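Fimbrium subunit Fim1C (PDB 4QB7) probably forms part of the tip of the fimbrium, a filamentous surface appendage that mediates cell adhesion and biofilm formation. Local coordinates at residues F43-S48 / G120-T125; F270-N275 / F319-K324; N290-T295 / N302-I307. All blocks are in the same frame, centred on the assembly; numbering follows the deposited sequence.

Contact 1 (F43-S48 / G120-T125)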
loop_
_atom_site.group_PDB
_atom_site.type_symbol
_atom_site.label_atom_id
_atom_site.label_comp_id
_atom_site.label_asym_id
_atom_site.label_seq_id
_atom_site.Cartn_x
_atom_site.Cartn_y
_atom_site.Cartn_z
ATOM N N PHE A 43 -3.047 13.575 15.856
ATOM C CA PHE A 43 -2.515 13.467 17.207
ATOM C C PHE A 43 -1.776 14.746 17.467
ATOM O O PHE A 43 -1.039 15.194 16.594
ATOM C CB PHE A 43 -1.574 12.280 17.378
ATOM C CG PHE A 43 -2.187 10.909 17.260
ATOM C CD1 PHE A 43 -2.244 10.259 16.026
ATOM C CD2 PHE A 43 -2.585 10.209 18.393
ATOM C CE1 PHE A 43 -2.746 8.951 15.925
ATOM C CE2 PHE A 43 -3.106 8.917 18.294
ATOM C CZ PHE A 43 -3.179 8.293 17.064
ATOM N N ALA A 44 -1.980 15.374 18.624
ATOM C CA ALA A 44 -1.263 16.592 18.969
ATOM C C ALA A 44 -0.844 16.547 20.431
ATOM O O ALA A 44 -1.643 16.244 21.315
ATOM C CB ALA A 44 -2.095 17.818 18.664
ATOM N N TYR A 45 0.440 16.819 20.665
ATOM C CA TYR A 45 1.099 16.779 21.967
ATOM C C TYR A 45 1.620 18.159 22.338
ATOM O O TYR A 45 2.545 18.683 21.713
ATOM C CB TYR A 45 2.274 15.776 21.908
ATOM C CG TYR A 45 1.921 14.340 21.579
ATOM C CD1 TYR A 45 1.517 13.973 20.296
ATOM C CD2 TYR A 45 2.119 13.327 22.505
ATOM C CE1 TYR A 45 1.231 12.643 19.972
ATOM C CE2 TYR A 45 1.867 11.990 22.182
ATOM C CZ TYR A 45 1.379 11.663 20.929
ATOM O OH TYR A 45 1.102 10.357 20.623
ATOM N N GLN A 46 1.029 18.753 23.347
ATOM C CA GLN A 46 1.484 20.051 23.834
ATOM C C GLN A 46 2.622 19.862 24.871
ATOM O O GLN A 46 2.471 19.112 25.844
ATOM C CB GLN A 46 0.326 20.866 24.422
ATOM C CG GLN A 46 0.736 22.289 24.730
ATOM C CD GLN A 46 -0.371 23.039 25.378
ATOM O OE1 GLN A 46 -0.895 24.003 24.827
ATOM N NE2 GLN A 46 -0.759 22.599 26.560
ATOM N N THR A 47 3.763 20.521 24.612
ATOM C CA THR A 47 4.946 20.512 25.464
ATOM C C THR A 47 5.256 21.947 25.883
ATOM O O THR A 47 4.645 22.902 25.389
ATOM C CB THR A 47 6.183 19.895 24.736
ATOM O OG1 THR A 47 6.763 20.857 23.849
ATOM C CG2 THR A 47 5.907 18.572 24.026
ATOM N N SER A 48 6.275 22.115 26.713
ATOM C CA SER A 48 6.778 23.443 27.031
ATOM C C SER A 48 7.689 23.893 25.864
ATOM O O SER A 48 7.911 23.127 24.921
ATOM C CB SER A 48 7.548 23.415 28.350
ATOM O OG SER A 48 8.857 22.891 28.199
ATOM N N GLY A 120 4.867 9.312 24.473
ATOM C CA GLY A 120 5.728 9.348 23.299
ATOM C C GLY A 120 4.969 9.401 21.997
ATOM O O GLY A 120 3.730 9.494 21.991
ATOM N N ALA A 121 5.727 9.312 20.878
ATOM C CA ALA A 121 5.160 9.295 19.527
ATOM C C ALA A 121 4.157 8.138 19.426
ATOM O O ALA A 121 4.340 7.109 20.101
ATOM C CB ALA A 121 6.261 9.164 18.484
ATOM N N PRO A 122 3.029 8.329 18.710
ATOM C CA PRO A 122 2.009 7.264 18.663
ATOM C C PRO A 122 2.416 6.033 17.827
ATOM O O PRO A 122 3.525 5.962 17.256
ATOM C CB PRO A 122 0.797 7.988 18.067
ATOM C CG PRO A 122 1.389 9.041 17.195
ATOM C CD PRO A 122 2.621 9.506 17.915
ATOM N N THR A 123 1.521 5.020 17.812
ATOM C CA THR A 123 1.679 3.786 17.029
ATOM C C THR A 123 0.333 3.428 16.406
ATOM O O THR A 123 -0.712 3.944 16.837
ATOM C CB THR A 123 2.268 2.578 17.830
ATOM O OG1 THR A 123 1.342 2.090 18.805
ATOM C CG2 THR A 123 3.598 2.871 18.474
ATOM N N ILE A 124 0.383 2.569 15.368
ATOM C CA ILE A 124 -0.737 2.003 14.639
ATOM C C ILE A 124 -0.507 0.514 14.493
ATOM O O ILE A 124 0.549 0.112 14.002
ATOM C CB ILE A 124 -0.918 2.654 13.246
ATOM C CG1 ILE A 124 -1.556 4.050 13.330
ATOM C CG2 ILE A 124 -1.700 1.734 12.280
ATOM C CD1 ILE A 124 -1.503 4.791 12.025
ATOM N N THR A 125 -1.487 -0.302 14.923
ATOM C CA THR A 125 -1.526 -1.733 14.670
ATOM C C THR A 125 -2.425 -1.869 13.440
ATOM O O THR A 125 -3.593 -1.437 13.461
ATOM C CB THR A 125 -1.983 -2.524 15.881
ATOM O OG1 THR A 125 -1.044 -2.300 16.924
ATOM C CG2 THR A 125 -2.090 -4.031 15.582
#
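In Phe43 and Tyr45, CG stands anti to the carbonyl carbon and beside the backbone N (chi1 -67° and -60°), which starts both rings from strand 40-47 on the course that ends at Pro122. The contact sets a proline against aromatic rings and joins two beta sheets of the fimbrillin-like fold: strand 40-47 belongs to the large mixed sheet, while Pro122 directly precedes strand 123-127 of a smaller antiparallel sheet.

Its core is a CH-pi interaction. Pro122 CB sits over the centre of the Phe43 ring, 3.9 Å from the centroid and only 7° off the ring normal. On the same face, Pro122 CG comes within 4.0 Å of Phe43 CD1, so two neighbouring carbons of the pyrrolidine cover the phenyl ring as the side chains slide past each other in opposite directions. Tyr45 instead reaches the proline with the phenol end of its ring, Tyr45 CZ lying 3.9 Å from Pro122 CD. Pro122 thus touches two residues of one strand, Phe43 with CB and CG and Tyr45 chiefly with CD, an example of a cyclic side chain joining two sheets through carbon contacts.

Neighbouring aromatic groups complete the setting: Trp52 meets the Tyr45 ring edge-to-face, Tyr65 meets Phe43, and Phe94 also touches Pro122. The phenol oxygen ends near the imide nitrogen of Pro122, which carries no hydrogen, Tyr45 OH lying 3.4 Å from Pro122 N.

Contact 2 (F270-N275 / F319-K324)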
loop_
_atom_site.group_PDB
_atom_site.type_symbol
_atom_site.label_atom_id
_atom_site.label_comp_id
_atom_site.label_asym_id
_atom_site.label_seq_id
_atom_site.Cartn_x
_atom_site.Cartn_y
_atom_site.Cartn_z
ATOM N N PHE A 270 0.577 -3.810 0.563
ATOM C CA PHE A 270 0.977 -4.723 1.640
ATOM C C PHE A 270 1.853 -4.063 2.684
ATOM O O PHE A 270 2.534 -3.095 2.354
ATOM C CB PHE A 270 1.785 -5.892 1.027
ATOM C CG PHE A 270 0.992 -6.917 0.260
ATOM C CD1 PHE A 270 0.306 -7.926 0.923
ATOM C CD2 PHE A 270 0.939 -6.883 -1.126
ATOM C CE1 PHE A 270 -0.438 -8.872 0.209
ATOM C CE2 PHE A 270 0.226 -7.854 -1.839
ATOM C CZ PHE A 270 -0.460 -8.838 -1.167
ATOM N N ILE A 271 1.900 -4.649 3.928
ATOM C CA ILE A 271 2.862 -4.285 4.968
ATOM C C ILE A 271 4.223 -4.663 4.325
ATOM O O ILE A 271 4.349 -5.772 3.769
ATOM C CB ILE A 271 2.588 -4.968 6.333
ATOM C CG1 ILE A 271 1.227 -4.544 6.912
ATOM C CG2 ILE A 271 3.705 -4.655 7.326
ATOM C CD1 ILE A 271 0.686 -5.433 7.936
ATOM N N PRO A 272 5.188 -3.714 4.247
ATOM C CA PRO A 272 6.444 -4.015 3.538
ATOM C C PRO A 272 7.285 -5.097 4.219
ATOM O O PRO A 272 7.048 -5.442 5.391
ATOM C CB PRO A 272 7.167 -2.660 3.531
ATOM C CG PRO A 272 6.646 -1.955 4.709
ATOM C CD PRO A 272 5.211 -2.352 4.825
ATOM N N VAL A 273 8.256 -5.644 3.485
ATOM C CA VAL A 273 9.176 -6.639 4.045
ATOM C C VAL A 273 10.466 -5.879 4.400
ATOM O O VAL A 273 10.997 -5.151 3.557
ATOM C CB VAL A 273 9.428 -7.856 3.097
ATOM C CG1 VAL A 273 10.440 -8.809 3.699
ATOM C CG2 VAL A 273 8.130 -8.602 2.807
ATOM N N ASN A 274 10.940 -6.015 5.642
ATOM C CA ASN A 274 12.163 -5.369 6.139
ATOM C C ASN A 274 12.187 -3.874 5.857
ATOM O O ASN A 274 13.231 -3.323 5.500
ATOM C CB ASN A 274 13.407 -6.039 5.565
ATOM C CG ASN A 274 13.560 -7.448 6.023
ATOM O OD1 ASN A 274 13.377 -7.769 7.202
ATOM N ND2 ASN A 274 13.870 -8.321 5.090
ATOM N N ASN A 275 11.024 -3.223 6.030
ATOM C CA ASN A 275 10.828 -1.808 5.812
ATOM C C ASN A 275 11.354 -1.373 4.441
ATOM O O ASN A 275 10.864 -1.871 3.433
ATOM C CB ASN A 275 11.435 -0.975 6.945
ATOM C CG ASN A 275 10.618 -1.091 8.199
ATOM O OD1 ASN A 275 9.544 -0.510 8.310
ATOM N ND2 ASN A 275 11.050 -1.939 9.116
ATOM N N PHE A 319 9.188 -5.737 -2.253
ATOM C CA PHE A 319 8.165 -5.399 -1.268
ATOM C C PHE A 319 8.770 -4.332 -0.308
ATOM O O PHE A 319 8.636 -4.418 0.918
ATOM C CB PHE A 319 7.608 -6.645 -0.555
ATOM C CG PHE A 319 6.402 -7.307 -1.183
ATOM C CD1 PHE A 319 6.415 -7.700 -2.520
ATOM C CD2 PHE A 319 5.300 -7.663 -0.406
ATOM C CE1 PHE A 319 5.337 -8.428 -3.072
ATOM C CE2 PHE A 319 4.223 -8.385 -0.962
ATOM C CZ PHE A 319 4.244 -8.748 -2.292
ATOM N N LYS A 320 9.452 -3.322 -0.901
ATOM C CA LYS A 320 10.100 -2.213 -0.190
ATOM C C LYS A 320 9.086 -1.157 0.248
ATOM O O LYS A 320 8.223 -0.754 -0.548
ATOM C CB LYS A 320 11.149 -1.528 -1.082
ATOM C CG LYS A 320 12.411 -2.311 -1.357
ATOM C CD LYS A 320 13.289 -1.582 -2.382
ATOM C CE LYS A 320 14.734 -1.644 -1.961
ATOM N NZ LYS A 320 15.657 -1.360 -3.086
ATOM N N LYS A 321 9.217 -0.674 1.493
ATOM C CA LYS A 321 8.381 0.410 2.025
ATOM C C LYS A 321 8.504 1.652 1.154
ATOM O O LYS A 321 9.615 2.032 0.773
ATOM C CB LYS A 321 8.822 0.734 3.454
ATOM C CG LYS A 321 7.944 1.695 4.196
ATOM C CD LYS A 321 8.384 1.771 5.660
ATOM C CE LYS A 321 7.821 2.972 6.393
ATOM N NZ LYS A 321 8.315 4.233 5.816
ATOM N N GLY A 322 7.370 2.252 0.826
ATOM C CA GLY A 322 7.320 3.473 0.039
ATOM C C GLY A 322 7.755 3.345 -1.406
ATOM O O GLY A 322 8.084 4.358 -2.037
ATOM N N THR A 323 7.732 2.106 -1.950
ATOM C CA THR A 323 8.080 1.786 -3.339
ATOM C C THR A 323 6.865 1.214 -4.054
ATOM O O THR A 323 6.100 0.461 -3.451
ATOM C CB THR A 323 9.260 0.800 -3.367
ATOM O OG1 THR A 323 10.361 1.374 -2.686
ATOM C CG2 THR A 323 9.725 0.461 -4.759
ATOM N N LYS A 324 6.693 1.585 -5.337
ATOM C CA LYS A 324 5.729 1.017 -6.290
ATOM C C LYS A 324 6.483 -0.046 -7.105
ATOM O O LYS A 324 7.409 0.314 -7.835
ATOM C CB LYS A 324 5.136 2.082 -7.254
ATOM C CG LYS A 324 4.206 3.102 -6.631
ATOM C CD LYS A 324 3.294 3.766 -7.670
ATOM C CE LYS A 324 3.870 5.011 -8.299
ATOM N NZ LYS A 324 3.045 5.464 -9.448
#
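A type II beta turn, Lys320 to Thr323, leads into strand 323-331, and the loop that follows strand 259-270 docks against it through Asn275 and against Phe319 just before it. Gly322 takes the third position of the turn with positive phi (68°), the conformation expected there.

Two backbone hydrogen bonds join the segments. Val273 N donates to Phe319 O at 2.9 Å; Lys321 N donates to Asn275 O at 2.8 Å, but this donor stands well above the plane of its carbonyl. Beside these bonds Pro272 packs on Lys321 of the turn: Pro272 CG lies 3.7 Å from Lys321 CB, and the two side chains run side by side in the same direction. Lys321 has CG anti to the backbone N (chi1 -172°), and its aliphatic chain continues past Asn275, where Lys321 CD approaches Asn275 OD1 to 3.7 Å. At the other end Phe319 CE2 lies over one face of the Phe270 ring, 3.6 Å from Phe270 CD2. The two ring planes are inclined at 31°, an oblique pair, while Val273 CG2 meets Phe319 CB.

The polar ends have partners beyond the two segments: Lys321 NZ forms a salt bridge with Asp213, and Asn275 OD1 accepts a bond from Trp215 N. Main-chain groups therefore fix how the two loops meet, aromatic and aliphatic carbon fills the buried interface, and the ammonium and carboxamide groups probably extend the attachment to strand 214-217 and the residue before it.

Contact 3 (N290-T295 / N302-I307). With SO4 (sulfate ion), chain J; SO4 (sulfate ion), chain K.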
loop_
_atom_site.group_PDB
_atom_site.type_symbol
_atom_site.label_atom_id
_atom_site.label_comp_id
_atom_site.label_asym_id
_atom_site.label_seq_id
_atom_site.Cartn_x
_atom_site.Cartn_y
_atom_site.Cartn_z
ATOM N N ASN A 290 -0.833 -19.388 -13.819
ATOM C CA ASN A 290 -1.582 -20.319 -14.684
ATOM C C ASN A 290 -1.755 -19.674 -16.042
ATOM O O ASN A 290 -2.162 -18.522 -16.112
ATOM C CB ASN A 290 -2.952 -20.634 -14.081
ATOM C CG ASN A 290 -2.950 -21.372 -12.780
ATOM O OD1 ASN A 290 -1.923 -21.575 -12.132
ATOM N ND2 ASN A 290 -4.123 -21.834 -12.382
ATOM N N TYR A 291 -1.421 -20.361 -17.108
ATOM C CA TYR A 291 -1.537 -19.789 -18.451
ATOM C C TYR A 291 -1.742 -20.885 -19.484
ATOM O O TYR A 291 -1.384 -22.044 -19.255
ATOM C CB TYR A 291 -0.331 -18.885 -18.826
ATOM C CG TYR A 291 1.019 -19.554 -18.763
ATOM C CD1 TYR A 291 1.685 -19.708 -17.550
ATOM C CD2 TYR A 291 1.656 -19.999 -19.920
ATOM C CE1 TYR A 291 2.945 -20.304 -17.486
ATOM C CE2 TYR A 291 2.910 -20.612 -19.867
ATOM C CZ TYR A 291 3.552 -20.759 -18.645
ATOM O OH TYR A 291 4.789 -21.341 -18.561
ATOM N N ASP A 292 -2.378 -20.505 -20.604
ATOM C CA ASP A 292 -2.715 -21.368 -21.739
ATOM C C ASP A 292 -2.038 -20.879 -22.984
ATOM O O ASP A 292 -2.081 -19.681 -23.262
ATOM C CB ASP A 292 -4.245 -21.370 -21.935
ATOM C CG ASP A 292 -5.034 -21.925 -20.757
ATOM O OD1 ASP A 292 -4.488 -22.779 -20.023
ATOM O OD2 ASP A 292 -6.217 -21.534 -20.594
ATOM N N ILE A 293 -1.377 -21.783 -23.721
ATOM C CA ILE A 293 -0.732 -21.487 -25.011
ATOM C C ILE A 293 -1.632 -22.104 -26.058
ATOM O O ILE A 293 -1.759 -23.326 -26.118
ATOM C CB ILE A 293 0.744 -21.940 -25.101
ATOM C CG1 ILE A 293 1.547 -21.437 -23.864
ATOM C CG2 ILE A 293 1.382 -21.461 -26.446
ATOM C CD1 ILE A 293 2.866 -22.109 -23.698
ATOM N N VAL A 294 -2.359 -21.255 -26.786
ATOM C CA VAL A 294 -3.401 -21.672 -27.730
ATOM C C VAL A 294 -2.921 -21.541 -29.148
ATOM O O VAL A 294 -2.600 -20.439 -29.570
ATOM C CB VAL A 294 -4.685 -20.821 -27.493
ATOM C CG1 VAL A 294 -5.805 -21.204 -28.458
ATOM C CG2 VAL A 294 -5.146 -20.930 -26.052
ATOM N N THR A 295 -2.887 -22.659 -29.878
ATOM C CA THR A 295 -2.499 -22.728 -31.290
ATOM C C THR A 295 -3.740 -23.049 -32.141
ATOM O O THR A 295 -4.472 -23.986 -31.832
ATOM C CB THR A 295 -1.361 -23.738 -31.517
ATOM O OG1 THR A 295 -0.266 -23.451 -30.647
ATOM C CG2 THR A 295 -0.872 -23.758 -32.952
ATOM N N ASN A 302 -8.856 -25.723 -31.742
ATOM C CA ASN A 302 -7.466 -25.422 -31.409
ATOM C C ASN A 302 -6.809 -26.497 -30.541
ATOM O O ASN A 302 -7.457 -27.423 -30.052
ATOM C CB ASN A 302 -7.426 -24.070 -30.650
ATOM C CG ASN A 302 -7.880 -24.158 -29.227
ATOM O OD1 ASN A 302 -7.203 -24.736 -28.385
ATOM N ND2 ASN A 302 -9.018 -23.571 -28.917
ATOM N N LEU A 303 -5.532 -26.289 -30.278
ATOM C CA LEU A 303 -4.726 -27.079 -29.367
ATOM C C LEU A 303 -4.263 -26.158 -28.240
ATOM O O LEU A 303 -3.626 -25.140 -28.491
ATOM C CB LEU A 303 -3.566 -27.685 -30.114
ATOM C CG LEU A 303 -2.959 -28.922 -29.529
ATOM C CD1 LEU A 303 -3.940 -30.079 -29.566
ATOM C CD2 LEU A 303 -1.763 -29.331 -30.362
ATOM N N THR A 304 -4.683 -26.450 -27.014
ATOM C CA THR A 304 -4.330 -25.636 -25.862
ATOM C C THR A 304 -3.356 -26.388 -24.977
ATOM O O THR A 304 -3.605 -27.524 -24.603
ATOM C CB THR A 304 -5.593 -25.203 -25.114
ATOM O OG1 THR A 304 -6.344 -24.350 -25.977
ATOM C CG2 THR A 304 -5.299 -24.448 -23.839
ATOM N N SER A 305 -2.255 -25.735 -24.644
ATOM C CA SER A 305 -1.259 -26.247 -23.724
ATOM C C SER A 305 -1.466 -25.496 -22.410
ATOM O O SER A 305 -1.181 -24.304 -22.345
ATOM C CB SER A 305 0.141 -26.049 -24.295
ATOM O OG SER A 305 1.037 -26.915 -23.621
ATOM N N THR A 306 -2.036 -26.162 -21.396
ATOM C CA THR A 306 -2.364 -25.555 -20.102
ATOM C C THR A 306 -1.256 -25.823 -19.066
ATOM O O THR A 306 -0.977 -26.974 -18.755
ATOM C CB THR A 306 -3.738 -26.078 -19.608
ATOM O OG1 THR A 306 -4.809 -25.631 -20.461
ATOM C CG2 THR A 306 -4.018 -25.728 -18.162
ATOM N N ILE A 307 -0.654 -24.749 -18.523
ATOM C CA ILE A 307 0.343 -24.802 -17.451
ATOM C C ILE A 307 -0.268 -24.104 -16.253
ATOM O O ILE A 307 -0.645 -22.948 -16.395
ATOM C CB ILE A 307 1.741 -24.202 -17.829
ATOM C CG1 ILE A 307 2.443 -24.998 -18.952
ATOM C CG2 ILE A 307 2.650 -24.106 -16.622
ATOM C CD1 ILE A 307 2.370 -24.307 -20.234
HETATM S S SO4 J . 6.760 -22.463 -21.497
HETATM O O1 SO4 J . 6.720 -21.856 -22.828
HETATM O O2 SO4 J . 7.217 -23.848 -21.640
HETATM O O3 SO4 J . 7.652 -21.700 -20.608
HETATM O O4 SO4 J . 5.434 -22.469 -20.912
HETATM S S SO4 K . -7.107 -21.369 -14.131
HETATM O O1 SO4 K . -6.792 -21.490 -15.509
HETATM O O2 SO4 K . -6.964 -22.681 -13.539
HETATM O O3 SO4 K . -6.151 -20.477 -13.550
HETATM O O4 SO4 K . -8.493 -20.840 -13.971
#
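Tyr291 and Ile307 pair at one end of an antiparallel beta hairpin built from strands 286-296 and 301-313, whose segment axes approach to 4.5 Å. Regular paired bonds tie the backbones: Tyr291 with Ile307, Ile293 with Ser305 and Thr295 with Leu303 are hydrogen-bonded pairs, each bonded in both directions.

The packed part rests on Tyr291, Asp292 and Val294, all buried. Tyr291 CG occupies the crowded position between backbone N and carbonyl carbon (chi1 58°), and one face of its ring receives Ile307 CB, offset toward the rim, with Ile307 CD1 3.8 Å from Tyr291 CE2. One sulfate lies at the ring's edge and takes a 2.7 Å hydrogen bond from Tyr291 OH to its O4. An alanine in place of Tyr291 would probably leave Ile307 without the ring that covers it and this sulfate without its phenol donor. On the opposite face of the sheet, with Val294 and Thr304, Thr306 OG1 donates to Asp292 OD1 at 2.9 Å from above the carboxylate plane, while Asp292 OD2 is bonded to Tyr245 OH. Val294 CG1 packs on Asn302 CG at 3.7 Å.

The second strand is looser: Leu303, Ser305 and even Thr306 are exposed. Partly exposed Asn290 gives its ND2 to O3 of a second sulfate at 2.7 Å; both ions probably come from the crystallisation liquor.

Strand 286-296 lies between two partners, bonding strand 301-313 along one border and strand 186-196 along the other, where Asp292 pairs with Phe189 and Val294 with Lys187; Tyr245 and Trp243, from a loop, cover Val294.

Overall arrangement
The three contacts are spread along an elongated, strand-rich chain. Contacts 1 and 3 lie on opposite sides of its centre, about 57 Å apart between centres, while contact 2 is near the middle, its centre about 24 Å from that of contact 1 and about 35 Å from that of contact 3. None touches another; the nearest atoms of contacts 1 and 2 are about 7 Å apart. Contacts 1 and 2 both reach the large mixed sheet, through strands 40-47 and 323-331, whereas contact 3 belongs to a separate antiparallel sheet. Contact 1 closes first along the chain; contact 2 then brackets the hairpin of contact 3, joining the central ends of the chain's excursion to that distant hairpin.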